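Local coordinates for protein 6-phosphogluconolactonase (Trypanosoma cruzi, PDB 6VYE) that probably hydrolyses 6-phosphogluconolactone to 6-phosphogluconate, the lactonase step of the oxidative pentose phosphate pathway, at residues E73-R78 with D106-L111; D130-A135 with V191-P196; H173-F178 with R206-P211; T213-R218 with N252-V257; L222-K227 with F259-E264. One frame throughout, in Å; residues are numbered along the deposited sequence.

Overall arrangement
From the N terminus, contact 1 closes first, bringing the start of strand 77-85 to the loop after helix 95-104; every other contact opens after it. Contacts 2 and 3 cross: 130-135 opens, 173-178 follows, then 191-196 closes contact 2 before 206-211 closes contact 3, and their strands pair through S192 with T208 and G194 with R206. Contacts 4 and 5 also cross, sharing strand 256-262 and binding it to helix 211-215 and strand 219-224. I177 packs on I214 between contacts 3 and 4. All five reach one mixed sheet, with contacts 2 and 5 on opposite sides of the chain centre, about 28 Å apart between centres.

Contact 1: E73-R78 with D106-L111; sequences EERALR and DIPEDL
R78 and L111 bring their backbones to within 4.4 Å, CA to CA, where the start of strand 77-85 passes the 3-10 turn 109-111, itself closed by a bond from L111 N to P108 O. R75, just after a helix, and R78, in the strand, both reach D110, whose CG lies between its own backbone N and carbonyl carbon. The stronger grip is that of R75, whose chain bends at chi3 and presents NH1 and NH2 together: NH1 lies 3.0 Å from D110 OD1 and NH2 2.9 Å from D110 OD2. Both bonds are almost straight, at 174° and 173°, and each oxygen uses its syn lone pair; with the guanidinium and carboxylate planes only 1° apart, this is a bidentate, end-on salt bridge. R78 adds a weaker charge contact, its NH1 standing 3.9 Å from D110 OD2, a long salt bridge, while the same NH1 comes within 2.8 Å of the D110 carbonyl O.

L111 supplies the apolar floor. Its CD1 packs on the R75 backbone, 3.6 Å from R75 CA, and lies over the rim of one guanidinium face; its CD2 lies in the same manner over a face of the R78 guanidinium. CD1 also closes on L77 O at 3.4 Å. P108 CB borders the edge of the R75 group. Elsewhere, P45 covers L111, and L77 turns away to helix 24-38. The geometry is that of a surface salt-bridge network of two arginines sharing one aspartate, laid over a buried leucine, and it joins the turn after helix 95-104 to the leading end of a sheet strand in the alpha/beta fold.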
# COMPACT_ATOMS: atom_id res chain seq x y z
N GLU A 73 -5.73 -3.26 -22.59
CA GLU A 73 -6.90 -3.49 -23.48
C GLU A 73 -8.17 -3.71 -22.65
O GLU A 73 -9.22 -3.23 -23.09
CB GLU A 73 -6.74 -4.71 -24.38
CG GLU A 73 -6.04 -4.38 -25.70
CD GLU A 73 -4.61 -3.92 -25.51
OE1 GLU A 73 -3.91 -4.51 -24.67
OE2 GLU A 73 -4.23 -2.92 -26.14
N GLU A 74 -8.10 -4.49 -21.56
CA GLU A 74 -9.31 -4.93 -20.82
C GLU A 74 -9.56 -3.98 -19.63
O GLU A 74 -10.63 -4.14 -18.99
CB GLU A 74 -9.24 -6.40 -20.40
CG GLU A 74 -9.28 -7.40 -21.55
CD GLU A 74 -9.54 -8.82 -21.07
OE1 GLU A 74 -10.54 -9.04 -20.32
OE2 GLU A 74 -8.71 -9.72 -21.38
N ARG A 75 -8.67 -3.01 -19.39
CA ARG A 75 -8.87 -1.94 -18.38
C ARG A 75 -9.26 -2.55 -17.03
O ARG A 75 -10.27 -2.10 -16.44
CB ARG A 75 -9.96 -0.98 -18.91
CG ARG A 75 -9.62 -0.35 -20.25
CD ARG A 75 -10.73 0.46 -20.90
NE ARG A 75 -11.40 1.32 -19.92
CZ ARG A 75 -10.97 2.51 -19.52
NH1 ARG A 75 -9.87 3.03 -20.03
NH2 ARG A 75 -11.66 3.20 -18.64
N ALA A 76 -8.54 -3.57 -16.55
CA ALA A 76 -8.90 -4.31 -15.33
C ALA A 76 -8.63 -3.52 -14.04
O ALA A 76 -9.36 -3.79 -13.05
CB ALA A 76 -8.18 -5.62 -15.31
N LEU A 77 -7.72 -2.54 -14.04
CA LEU A 77 -7.23 -1.87 -12.81
C LEU A 77 -7.16 -0.36 -13.01
O LEU A 77 -6.72 0.13 -14.08
CB LEU A 77 -5.84 -2.41 -12.40
CG LEU A 77 -5.81 -3.81 -11.77
CD1 LEU A 77 -4.39 -4.23 -11.41
CD2 LEU A 77 -6.70 -3.93 -10.54
N ARG A 78 -7.49 0.35 -11.94
CA ARG A 78 -7.27 1.80 -11.78
C ARG A 78 -6.24 1.94 -10.66
O ARG A 78 -6.47 1.46 -9.52
CB ARG A 78 -8.60 2.51 -11.52
CG ARG A 78 -8.52 4.00 -11.74
CD ARG A 78 -9.78 4.68 -11.19
NE ARG A 78 -10.98 4.33 -11.96
CZ ARG A 78 -11.30 4.83 -13.16
NH1 ARG A 78 -10.53 5.70 -13.78
NH2 ARG A 78 -12.39 4.42 -13.77
N ASP A 106 2.41 2.30 -20.17
CA ASP A 106 1.55 1.62 -21.18
C ASP A 106 0.09 1.45 -20.71
O ASP A 106 -0.61 0.66 -21.35
CB ASP A 106 2.16 0.27 -21.51
CG ASP A 106 3.37 0.41 -22.42
OD1 ASP A 106 4.40 -0.25 -22.18
OD2 ASP A 106 3.28 1.20 -23.34
N ILE A 107 -0.35 2.11 -19.64
CA ILE A 107 -1.75 2.02 -19.11
C ILE A 107 -2.53 3.25 -19.56
O ILE A 107 -2.02 4.35 -19.52
CB ILE A 107 -1.74 1.86 -17.57
CG1 ILE A 107 -0.98 0.61 -17.17
CG2 ILE A 107 -3.15 1.90 -16.97
CD1 ILE A 107 -1.49 -0.67 -17.82
N PRO A 108 -3.80 3.11 -20.01
CA PRO A 108 -4.62 4.27 -20.34
C PRO A 108 -4.63 5.32 -19.21
O PRO A 108 -4.57 4.94 -18.02
CB PRO A 108 -6.01 3.68 -20.55
CG PRO A 108 -5.73 2.25 -21.00
CD PRO A 108 -4.49 1.83 -20.25
N GLU A 109 -4.59 6.60 -19.58
CA GLU A 109 -4.27 7.73 -18.67
C GLU A 109 -5.34 7.85 -17.59
O GLU A 109 -4.99 8.13 -16.42
CB GLU A 109 -4.08 9.05 -19.43
CG GLU A 109 -5.34 9.59 -20.08
CD GLU A 109 -5.16 10.98 -20.65
OE1 GLU A 109 -5.91 11.89 -20.25
OE2 GLU A 109 -4.23 11.17 -21.46
N ASP A 110 -6.60 7.60 -17.93
CA ASP A 110 -7.72 7.68 -16.96
C ASP A 110 -7.53 6.61 -15.88
O ASP A 110 -8.14 6.77 -14.82
CB ASP A 110 -9.08 7.61 -17.65
CG ASP A 110 -9.48 6.22 -18.16
OD1 ASP A 110 -8.75 5.65 -19.00
OD2 ASP A 110 -10.51 5.72 -17.69
N LEU A 111 -6.70 5.59 -16.11
CA LEU A 111 -6.51 4.44 -15.18
C LEU A 111 -5.25 4.65 -14.32
O LEU A 111 -4.90 3.76 -13.54
CB LEU A 111 -6.44 3.14 -15.98
CG LEU A 111 -7.73 2.67 -16.67
CD1 LEU A 111 -7.55 1.24 -17.20
CD2 LEU A 111 -8.94 2.75 -15.77

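Contact 2: D130-A135 with V191-P196; sequences DAVKSA and VSVGFP
V191, the first residue of the strand, rests against the backbone of A135: its CB is 3.6 Å from A135 O, and its CG1, the branch anti to the backbone N (chi1 -166°), meets A135 CB at 3.9 Å. V191 N meanwhile bonds to E139 OE1, one turn further along the same helix, so the strand start has a polar tie to it as well.

S192 comes next; its CB points away from the helix, and its side chain meets T210. Its carbonyl remains on the near side, with S192 O 3.6 Å from A135 CB.

Helix 128-146 covers this edge of the sheet, running nearly antiparallel to strand 191-194: the short axes lie 156° apart and approach to 7.3 Å. That is helix-on-sheet layering of an alpha/beta sandwich, here over an outermost strand, and alanines at the interface let the two backbones come close.

V193 contributes most of the strand's buried surface. Its CG1, anti to the carbonyl carbon (chi1 -60°), enters beside the helix backbone, 3.4 Å from A131 O, and touches A131 CB at 3.6 Å. The same methyl also meets A135 CB at 3.9 Å. V193 CG2 faces CG2 of V132 at 4.1 Å, the two side chains crossing at about a right angle. Beyond it, G194 pairs through its backbone with R206 in the neighbouring strand. F195 and P196 lie beyond the helix: the F195 ring meets W205 edge-to-face, and P196 packs on R206.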
# COMPACT_ATOMS: atom_id res chain seq x y z
N ASP A 130 2.09 21.96 3.25
CA ASP A 130 2.17 21.56 1.83
C ASP A 130 1.71 20.10 1.67
O ASP A 130 0.90 19.82 0.78
CB ASP A 130 3.60 21.64 1.29
CG ASP A 130 4.17 23.05 1.27
OD1 ASP A 130 3.55 23.92 0.64
OD2 ASP A 130 5.22 23.26 1.90
N ALA A 131 2.24 19.20 2.50
CA ALA A 131 1.88 17.77 2.53
C ALA A 131 0.37 17.65 2.81
O ALA A 131 -0.30 16.87 2.11
CB ALA A 131 2.70 17.06 3.58
N VAL A 132 -0.14 18.39 3.80
CA VAL A 132 -1.56 18.29 4.19
C VAL A 132 -2.46 18.74 3.02
O VAL A 132 -3.49 18.10 2.80
CB VAL A 132 -1.84 19.04 5.50
CG1 VAL A 132 -3.33 19.22 5.75
CG2 VAL A 132 -1.20 18.36 6.69
N LYS A 133 -2.10 19.79 2.27
CA LYS A 133 -2.94 20.28 1.13
C LYS A 133 -2.91 19.25 -0.00
O LYS A 133 -3.93 19.06 -0.67
CB LYS A 133 -2.50 21.68 0.68
CG LYS A 133 -2.94 22.80 1.61
CD LYS A 133 -2.26 24.13 1.40
CE LYS A 133 -2.45 24.66 0.00
NZ LYS A 133 -1.88 26.02 -0.11
N SER A 134 -1.77 18.59 -0.20
CA SER A 134 -1.61 17.50 -1.20
C SER A 134 -2.45 16.26 -0.81
O SER A 134 -3.13 15.70 -1.68
CB SER A 134 -0.16 17.18 -1.35
OG SER A 134 0.01 16.19 -2.36
N ALA A 135 -2.48 15.89 0.47
CA ALA A 135 -3.30 14.77 1.00
C ALA A 135 -4.78 15.07 0.78
O ALA A 135 -5.51 14.15 0.35
CB ALA A 135 -3.02 14.54 2.47
N VAL A 191 -6.90 9.88 3.73
CA VAL A 191 -5.50 10.23 3.33
C VAL A 191 -4.93 11.21 4.37
O VAL A 191 -5.67 12.07 4.87
CB VAL A 191 -5.44 10.88 1.94
CG1 VAL A 191 -4.01 10.90 1.42
CG2 VAL A 191 -6.39 10.23 0.94
N SER A 192 -3.67 11.07 4.71
CA SER A 192 -2.98 11.95 5.67
C SER A 192 -1.51 12.06 5.26
O SER A 192 -1.19 11.87 4.06
CB SER A 192 -3.16 11.40 7.07
OG SER A 192 -2.73 12.35 8.02
N VAL A 193 -0.64 12.35 6.21
CA VAL A 193 0.77 12.69 5.88
C VAL A 193 1.67 12.02 6.90
O VAL A 193 1.19 11.62 7.97
CB VAL A 193 0.98 14.21 5.84
CG1 VAL A 193 0.11 14.89 4.80
CG2 VAL A 193 0.76 14.85 7.20
N GLY A 194 2.94 11.88 6.56
CA GLY A 194 3.92 11.29 7.45
C GLY A 194 5.29 11.73 7.03
O GLY A 194 5.52 11.93 5.80
N PHE A 195 6.15 11.95 8.02
CA PHE A 195 7.60 12.16 7.85
C PHE A 195 8.30 10.94 8.43
O PHE A 195 7.89 10.42 9.46
CB PHE A 195 7.99 13.52 8.47
CG PHE A 195 9.35 14.00 8.04
CD1 PHE A 195 9.49 14.81 6.92
CD2 PHE A 195 10.49 13.56 8.69
CE1 PHE A 195 10.75 15.22 6.50
CE2 PHE A 195 11.75 13.98 8.27
CZ PHE A 195 11.87 14.80 7.17
N PRO A 196 9.37 10.42 7.80
CA PRO A 196 9.99 9.20 8.28
C PRO A 196 10.66 9.41 9.64
O PRO A 196 11.01 10.55 9.98
CB PRO A 196 11.00 8.85 7.17
CG PRO A 196 11.28 10.17 6.52
CD PRO A 196 9.99 10.92 6.56

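Contact 3: H173-F178 with R206-P211; sequences HTASIF and RVTLTP. With PO4 (phosphate ion), chain D.
R206 NH1 donates to S176 OG at 2.7 Å (153° at the hydrogen), with the serine oxygen close to the guanidinium plane. The same nitrogen reaches the phosphate ion, its bond to O1 being 2.9 Å long, while R206 NH2 binds O4 at 2.6 Å; the ion is thus held by both terminal nitrogens. H173 NE2 donates to the same O1 at 2.7 Å, and R85 adds a further bond to the phosphate. S176 OG is also bonded to D83 OD2, an acidic second partner that fixes the serine beside the arginine.

The loop carrying H173 follows strand 163-167, and its HTASIF sequence forms part of the signature of the 6-phosphogluconolactonase family. The phosphate is probably from the crystallisation liquor, yet its capture by histidine and arginines is consistent with a pocket shaped for a phosphorylated sugar.

Further along the strand, T208 carries the next link. Its OG1, anti to the backbone N (chi1 -176°), accepts from S176 N at 3.2 Å and donates to L209 O at 2.9 Å, so one hydroxyl joins the loop backbone to that of the strand.

Packing surrounds these bonds. F178 lays CE2 over the centre of the H173 ring, and presents the rim of its own ring to R206 NH1, the ring and guanidinium planes standing 73° apart. I177 reaches past T208, its CD1 3.3 Å from L209 O and 3.8 Å from P211 CD, the side chains of I177 and P211 running in opposite directions at the start of helix 211-215.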
# COMPACT_ATOMS: atom_id res chain seq x y z
N HIS A 173 6.92 -0.17 9.79
CA HIS A 173 5.97 0.82 9.21
C HIS A 173 5.39 0.21 7.95
O HIS A 173 5.98 -0.75 7.43
CB HIS A 173 6.59 2.21 9.00
CG HIS A 173 7.32 2.38 7.71
ND1 HIS A 173 8.62 1.94 7.56
CD2 HIS A 173 6.95 2.93 6.52
CE1 HIS A 173 9.03 2.22 6.32
NE2 HIS A 173 8.02 2.85 5.66
N THR A 174 4.26 0.73 7.50
CA THR A 174 3.71 0.38 6.18
C THR A 174 3.14 1.66 5.57
O THR A 174 2.89 2.61 6.34
CB THR A 174 2.76 -0.82 6.28
OG1 THR A 174 2.53 -1.17 4.92
CG2 THR A 174 1.44 -0.52 6.93
N ALA A 175 3.01 1.68 4.24
CA ALA A 175 2.77 2.89 3.43
C ALA A 175 3.77 3.95 3.88
O ALA A 175 4.97 3.65 3.81
CB ALA A 175 1.33 3.30 3.51
N SER A 176 3.31 5.13 4.28
CA SER A 176 4.13 6.10 5.07
C SER A 176 3.41 6.37 6.40
O SER A 176 3.40 7.53 6.90
CB SER A 176 4.47 7.35 4.26
OG SER A 176 5.55 7.08 3.36
N ILE A 177 2.86 5.31 6.99
CA ILE A 177 2.28 5.37 8.36
C ILE A 177 3.40 5.04 9.36
O ILE A 177 3.75 3.88 9.50
CB ILE A 177 1.04 4.45 8.48
CG1 ILE A 177 0.00 4.73 7.39
CG2 ILE A 177 0.42 4.61 9.86
CD1 ILE A 177 -1.07 3.65 7.29
N PHE A 178 3.91 6.07 10.05
CA PHE A 178 4.99 6.02 11.06
C PHE A 178 4.41 6.35 12.43
O PHE A 178 3.51 7.20 12.55
CB PHE A 178 6.10 7.01 10.65
CG PHE A 178 6.86 6.66 9.38
CD1 PHE A 178 6.52 7.25 8.17
CD2 PHE A 178 7.94 5.79 9.40
CE1 PHE A 178 7.22 6.95 7.00
CE2 PHE A 178 8.62 5.47 8.23
CZ PHE A 178 8.27 6.06 7.03
N ARG A 206 5.61 12.73 3.14
CA ARG A 206 4.85 11.78 2.30
C ARG A 206 3.37 12.01 2.51
O ARG A 206 2.97 12.50 3.61
CB ARG A 206 5.20 10.34 2.61
CG ARG A 206 6.65 9.99 2.29
CD ARG A 206 7.43 9.90 3.56
NE ARG A 206 8.77 9.42 3.32
CZ ARG A 206 9.16 8.16 3.35
NH1 ARG A 206 8.27 7.19 3.49
NH2 ARG A 206 10.44 7.87 3.15
N VAL A 207 2.62 11.78 1.44
CA VAL A 207 1.14 11.66 1.49
C VAL A 207 0.91 10.15 1.59
O VAL A 207 1.68 9.44 0.95
CB VAL A 207 0.49 12.29 0.24
CG1 VAL A 207 -1.00 12.06 0.22
CG2 VAL A 207 0.82 13.77 0.17
N THR A 208 -0.03 9.71 2.41
CA THR A 208 -0.25 8.29 2.71
C THR A 208 -1.74 8.06 2.93
O THR A 208 -2.42 8.95 3.49
CB THR A 208 0.61 7.80 3.90
OG1 THR A 208 0.43 6.40 4.07
CG2 THR A 208 0.30 8.48 5.22
N LEU A 209 -2.19 6.88 2.54
CA LEU A 209 -3.48 6.33 2.99
C LEU A 209 -3.35 6.04 4.48
O LEU A 209 -2.20 5.81 5.00
CB LEU A 209 -3.83 5.05 2.21
CG LEU A 209 -3.99 5.20 0.70
CD1 LEU A 209 -4.41 3.85 0.11
CD2 LEU A 209 -4.99 6.29 0.30
N THR A 210 -4.50 6.08 5.14
CA THR A 210 -4.59 6.00 6.60
C THR A 210 -4.93 4.56 6.97
O THR A 210 -5.36 3.76 6.14
CB THR A 210 -5.62 7.02 7.09
OG1 THR A 210 -6.88 6.70 6.48
CG2 THR A 210 -5.19 8.43 6.77
N PRO A 211 -4.76 4.20 8.25
CA PRO A 211 -5.24 2.89 8.72
C PRO A 211 -6.73 2.66 8.37
O PRO A 211 -7.05 1.59 7.89
CB PRO A 211 -4.91 2.93 10.22
CG PRO A 211 -3.74 3.87 10.31
CD PRO A 211 -4.06 4.96 9.29
P PO4 D . 9.92 4.07 3.09
O1 PO4 D . 8.41 4.30 3.41
O2 PO4 D . 10.06 2.94 2.12
O3 PO4 D . 10.69 3.69 4.32
O4 PO4 D . 10.49 5.37 2.53

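Contact 4: T213-R218 with N252-V257; sequences TIIHAR and NCKGDV
H216 and K254 are brought side by side by their torsions: H216 CG stands anti to its carbonyl carbon (chi1 -79°), and a similar first torsion of K254 (chi1 -64°) puts its CG over one face of the H216 ring. The bend at chi2 then places K254 CD, and the chain runs alongside H216 in the same direction until NZ stops 3.5 Å from H216 NE2; the ammonium itself is engaged in a salt bridge with E152. I215 packs alongside N252, its CG2 3.4 Å from N252 O and its CD1 on N252 CB, while the apolar contact is that of I214 CG2 on C253 SG.

The backbones are joined directly. K254 N donates to I215 O at 2.7 Å, in the carbonyl plane, and D256 N donates to R218 O at 3.0 Å, here from above that plane by 37°. Between these bonds a water accepts from G255 N at 3.1 Å and has hydrogen-bond geometry to two carbonyls, I214 O at 2.9 Å and A217 O at 2.7 Å. G255 CA makes C-H...O contacts to R218 O, at 3.5 Å, and to A217 O. A CB here would point at both carbonyl oxygens at clashing distance, so the close approach depends on the missing side chain.

Outside the two segments, I214 packs on strand 163-167, and the R218 guanidinium pairs with D162. Direct and water-bridged backbone bonds therefore zip together the exit of helix 211-215 and the approach to strand 256-262, just where strands 219-224 and 256-262 start side by side: the beginning of a parallel strand pair in a Rossmann-like alpha/beta sheet.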
# COMPACT_ATOMS: atom_id res chain seq x y z
N THR A 213 -8.58 3.54 5.99
CA THR A 213 -8.71 3.22 4.55
C THR A 213 -8.27 1.79 4.28
O THR A 213 -8.97 1.15 3.55
CB THR A 213 -7.91 4.16 3.64
OG1 THR A 213 -8.36 5.49 3.89
CG2 THR A 213 -8.14 3.83 2.18
N ILE A 214 -7.12 1.36 4.81
CA ILE A 214 -6.57 -0.00 4.62
C ILE A 214 -7.51 -1.00 5.31
O ILE A 214 -7.82 -2.10 4.73
CB ILE A 214 -5.12 -0.08 5.14
CG1 ILE A 214 -4.21 0.81 4.31
CG2 ILE A 214 -4.62 -1.53 5.17
CD1 ILE A 214 -2.86 1.07 4.92
N ILE A 215 -7.97 -0.66 6.50
CA ILE A 215 -8.86 -1.53 7.32
C ILE A 215 -10.15 -1.86 6.55
O ILE A 215 -10.66 -2.96 6.73
CB ILE A 215 -9.11 -0.87 8.69
CG1 ILE A 215 -7.89 -1.09 9.59
CG2 ILE A 215 -10.38 -1.40 9.34
CD1 ILE A 215 -7.83 -0.18 10.81
N HIS A 216 -10.63 -0.96 5.69
CA HIS A 216 -11.88 -1.16 4.91
C HIS A 216 -11.66 -1.60 3.46
O HIS A 216 -12.68 -1.67 2.73
CB HIS A 216 -12.72 0.11 5.02
CG HIS A 216 -13.41 0.12 6.33
ND1 HIS A 216 -12.87 0.74 7.46
CD2 HIS A 216 -14.55 -0.47 6.72
CE1 HIS A 216 -13.68 0.54 8.47
NE2 HIS A 216 -14.72 -0.19 8.04
N ALA A 217 -10.42 -1.86 3.02
CA ALA A 217 -10.13 -2.33 1.64
C ALA A 217 -10.71 -3.74 1.55
O ALA A 217 -10.64 -4.43 2.56
CB ALA A 217 -8.64 -2.37 1.34
N ARG A 218 -11.23 -4.14 0.40
CA ARG A 218 -11.77 -5.52 0.16
C ARG A 218 -10.63 -6.54 0.19
O ARG A 218 -10.87 -7.67 0.64
CB ARG A 218 -12.50 -5.55 -1.18
CG ARG A 218 -13.70 -4.61 -1.21
CD ARG A 218 -14.65 -4.81 -2.38
NE ARG A 218 -15.79 -3.91 -2.26
CZ ARG A 218 -15.91 -2.71 -2.84
NH1 ARG A 218 -14.98 -2.22 -3.67
NH2 ARG A 218 -16.99 -1.98 -2.61
N ASN A 252 -6.88 -5.45 12.38
CA ASN A 252 -8.27 -4.93 12.34
C ASN A 252 -8.82 -4.92 10.91
O ASN A 252 -9.96 -4.44 10.72
CB ASN A 252 -8.31 -3.52 12.92
CG ASN A 252 -8.05 -3.50 14.41
OD1 ASN A 252 -7.43 -2.55 14.90
ND2 ASN A 252 -8.48 -4.53 15.12
N CYS A 253 -8.08 -5.41 9.92
CA CYS A 253 -8.53 -5.37 8.51
C CYS A 253 -9.87 -6.11 8.35
O CYS A 253 -10.00 -7.18 8.93
CB CYS A 253 -7.45 -5.90 7.58
SG CYS A 253 -6.18 -4.66 7.25
N LYS A 254 -10.84 -5.50 7.66
CA LYS A 254 -12.22 -6.05 7.52
C LYS A 254 -12.28 -6.97 6.31
O LYS A 254 -13.13 -7.85 6.33
CB LYS A 254 -13.29 -4.97 7.37
CG LYS A 254 -13.47 -4.06 8.57
CD LYS A 254 -14.07 -4.75 9.77
CE LYS A 254 -14.18 -3.88 11.00
NZ LYS A 254 -14.72 -2.53 10.68
N GLY A 255 -11.34 -6.83 5.38
CA GLY A 255 -11.32 -7.56 4.10
C GLY A 255 -10.51 -8.84 4.16
O GLY A 255 -10.15 -9.29 5.27
N ASP A 256 -10.16 -9.35 2.98
CA ASP A 256 -9.36 -10.57 2.77
C ASP A 256 -7.88 -10.18 2.81
O ASP A 256 -7.43 -9.48 1.86
CB ASP A 256 -9.78 -11.27 1.46
CG ASP A 256 -8.69 -12.11 0.82
OD1 ASP A 256 -8.21 -11.74 -0.28
OD2 ASP A 256 -8.25 -13.08 1.46
N VAL A 257 -7.15 -10.66 3.83
CA VAL A 257 -5.73 -10.29 4.10
C VAL A 257 -4.82 -11.44 3.69
O VAL A 257 -5.02 -12.54 4.19
CB VAL A 257 -5.50 -9.90 5.57
CG1 VAL A 257 -4.03 -9.58 5.85
CG2 VAL A 257 -6.36 -8.72 5.95
O HOH W 1 -9.10 -4.72 4.78

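Contact 5: L222-K227 with F259-E264; sequences LLATGK and FILDKE
Backbone hydrogen bonds carry the register between L222 and F259 and onward. I260 N donates to L222 O at 2.9 Å and A224 N to I260 O at 3.2 Å, so I260 bonds through its N-H and its carbonyl to residues on either side of L223, the parallel-strand pattern. The short axes run 11° apart at 5.0 Å. Weaker C-H...O contacts accompany these bonds: L222 O also receives F259 CA, and further along L261 CA lies 3.4 Å from A224 O.

Further along, a side chain is the acceptor: D262 OD1 takes the N-H of G226 at 3.2 Å, met from above the carboxylate plane. The same oxygen is bonded to I265 N. G226 itself has a positive phi, which favours glycine.

Apolar contacts divide between the two faces. On one, L222 CG stands anti to the backbone N (chi1 179°), and from it CD2 sits over the centre of the F259 ring, 3.8 Å from the centroid, a CH-pi contact only 9° off the normal; A224 CB meets L261 CD2, and helix 230-237 covers F259 and L261. On the other, L223 CD2 lies 3.7 Å from I260 CB, with the two side chains side by side, and helix 24-38 packs on I260.

The charged residues K227 and E264 meet at the exposed end, where the carboxylate oxygen E264 OE1 lies 3.7 Å from K227 CB, against the aliphatic stem of the lysine.

These neighbouring parallel strands, joined through helix 230-237, form the beta-alpha-beta crossover that recurs in Rossmann-like folds, to whose clan the family belongs.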
# COMPACT_ATOMS: atom_id res chain seq x y z
N LEU A 222 0.18 -7.87 1.91
CA LEU A 222 1.43 -7.37 2.53
C LEU A 222 2.58 -8.22 2.01
O LEU A 222 2.50 -9.48 2.10
CB LEU A 222 1.34 -7.41 4.05
CG LEU A 222 2.60 -6.92 4.79
CD1 LEU A 222 2.71 -5.41 4.75
CD2 LEU A 222 2.58 -7.38 6.22
N LEU A 223 3.62 -7.56 1.52
CA LEU A 223 4.90 -8.17 1.09
C LEU A 223 5.93 -7.92 2.20
O LEU A 223 6.10 -6.76 2.60
CB LEU A 223 5.30 -7.53 -0.23
CG LEU A 223 4.32 -7.76 -1.38
CD1 LEU A 223 4.95 -7.45 -2.72
CD2 LEU A 223 3.86 -9.20 -1.36
N ALA A 224 6.53 -8.97 2.75
CA ALA A 224 7.57 -8.81 3.79
C ALA A 224 8.68 -9.86 3.63
O ALA A 224 8.37 -11.06 3.52
CB ALA A 224 6.92 -8.86 5.15
N THR A 225 9.93 -9.42 3.65
CA THR A 225 11.11 -10.32 3.54
C THR A 225 12.15 -9.94 4.59
O THR A 225 12.10 -8.80 5.10
CB THR A 225 11.77 -10.21 2.16
OG1 THR A 225 12.13 -8.84 1.99
CG2 THR A 225 10.85 -10.66 1.05
N GLY A 226 13.07 -10.85 4.86
CA GLY A 226 14.33 -10.60 5.57
C GLY A 226 14.24 -11.07 7.01
O GLY A 226 13.23 -10.72 7.72
N LYS A 227 15.24 -11.83 7.44
CA LYS A 227 15.40 -12.19 8.87
C LYS A 227 15.29 -10.93 9.74
O LYS A 227 14.75 -11.04 10.83
CB LYS A 227 16.72 -12.93 9.13
CG LYS A 227 16.78 -13.60 10.50
CD LYS A 227 18.15 -14.06 10.93
CE LYS A 227 18.25 -14.35 12.42
NZ LYS A 227 17.80 -15.73 12.74
N PHE A 259 -0.63 -12.26 3.60
CA PHE A 259 0.80 -11.99 3.89
C PHE A 259 1.63 -12.93 3.01
O PHE A 259 1.42 -14.17 3.04
CB PHE A 259 1.13 -12.19 5.37
CG PHE A 259 0.65 -11.12 6.33
CD1 PHE A 259 1.12 -11.10 7.63
CD2 PHE A 259 -0.32 -10.20 5.97
CE1 PHE A 259 0.67 -10.16 8.54
CE2 PHE A 259 -0.74 -9.23 6.87
CZ PHE A 259 -0.24 -9.21 8.15
N ILE A 260 2.49 -12.36 2.18
CA ILE A 260 3.40 -13.11 1.27
C ILE A 260 4.81 -12.89 1.82
O ILE A 260 5.27 -11.74 1.87
CB ILE A 260 3.18 -12.67 -0.20
CG1 ILE A 260 1.70 -12.71 -0.58
CG2 ILE A 260 4.04 -13.47 -1.17
CD1 ILE A 260 1.43 -12.34 -2.04
N LEU A 261 5.42 -13.97 2.29
CA LEU A 261 6.68 -13.95 3.07
C LEU A 261 7.77 -14.80 2.40
O LEU A 261 7.43 -15.77 1.67
CB LEU A 261 6.36 -14.51 4.46
CG LEU A 261 5.16 -13.89 5.16
CD1 LEU A 261 4.95 -14.54 6.51
CD2 LEU A 261 5.36 -12.39 5.33
N ASP A 262 9.03 -14.50 2.69
CA ASP A 262 10.18 -15.40 2.42
C ASP A 262 10.35 -16.31 3.64
O ASP A 262 9.69 -16.07 4.67
CB ASP A 262 11.43 -14.61 2.01
CG ASP A 262 12.20 -13.96 3.14
OD1 ASP A 262 11.58 -13.60 4.18
OD2 ASP A 262 13.43 -13.82 2.99
N LYS A 263 11.20 -17.33 3.52
CA LYS A 263 11.52 -18.33 4.58
C LYS A 263 12.11 -17.61 5.79
O LYS A 263 11.67 -17.87 6.89
CB LYS A 263 12.50 -19.38 4.06
CG LYS A 263 11.97 -20.32 2.99
CD LYS A 263 11.01 -21.36 3.53
CE LYS A 263 10.71 -22.46 2.54
NZ LYS A 263 9.25 -22.58 2.31
N GLU A 264 13.07 -16.71 5.56
CA GLU A 264 13.88 -16.07 6.63
C GLU A 264 12.96 -15.25 7.55
O GLU A 264 13.17 -15.30 8.78
CB GLU A 264 15.00 -15.26 6.01
CG GLU A 264 16.12 -16.12 5.46
CD GLU A 264 16.98 -16.85 6.50
OE1 GLU A 264 17.30 -16.25 7.55
OE2 GLU A 264 17.33 -18.02 6.28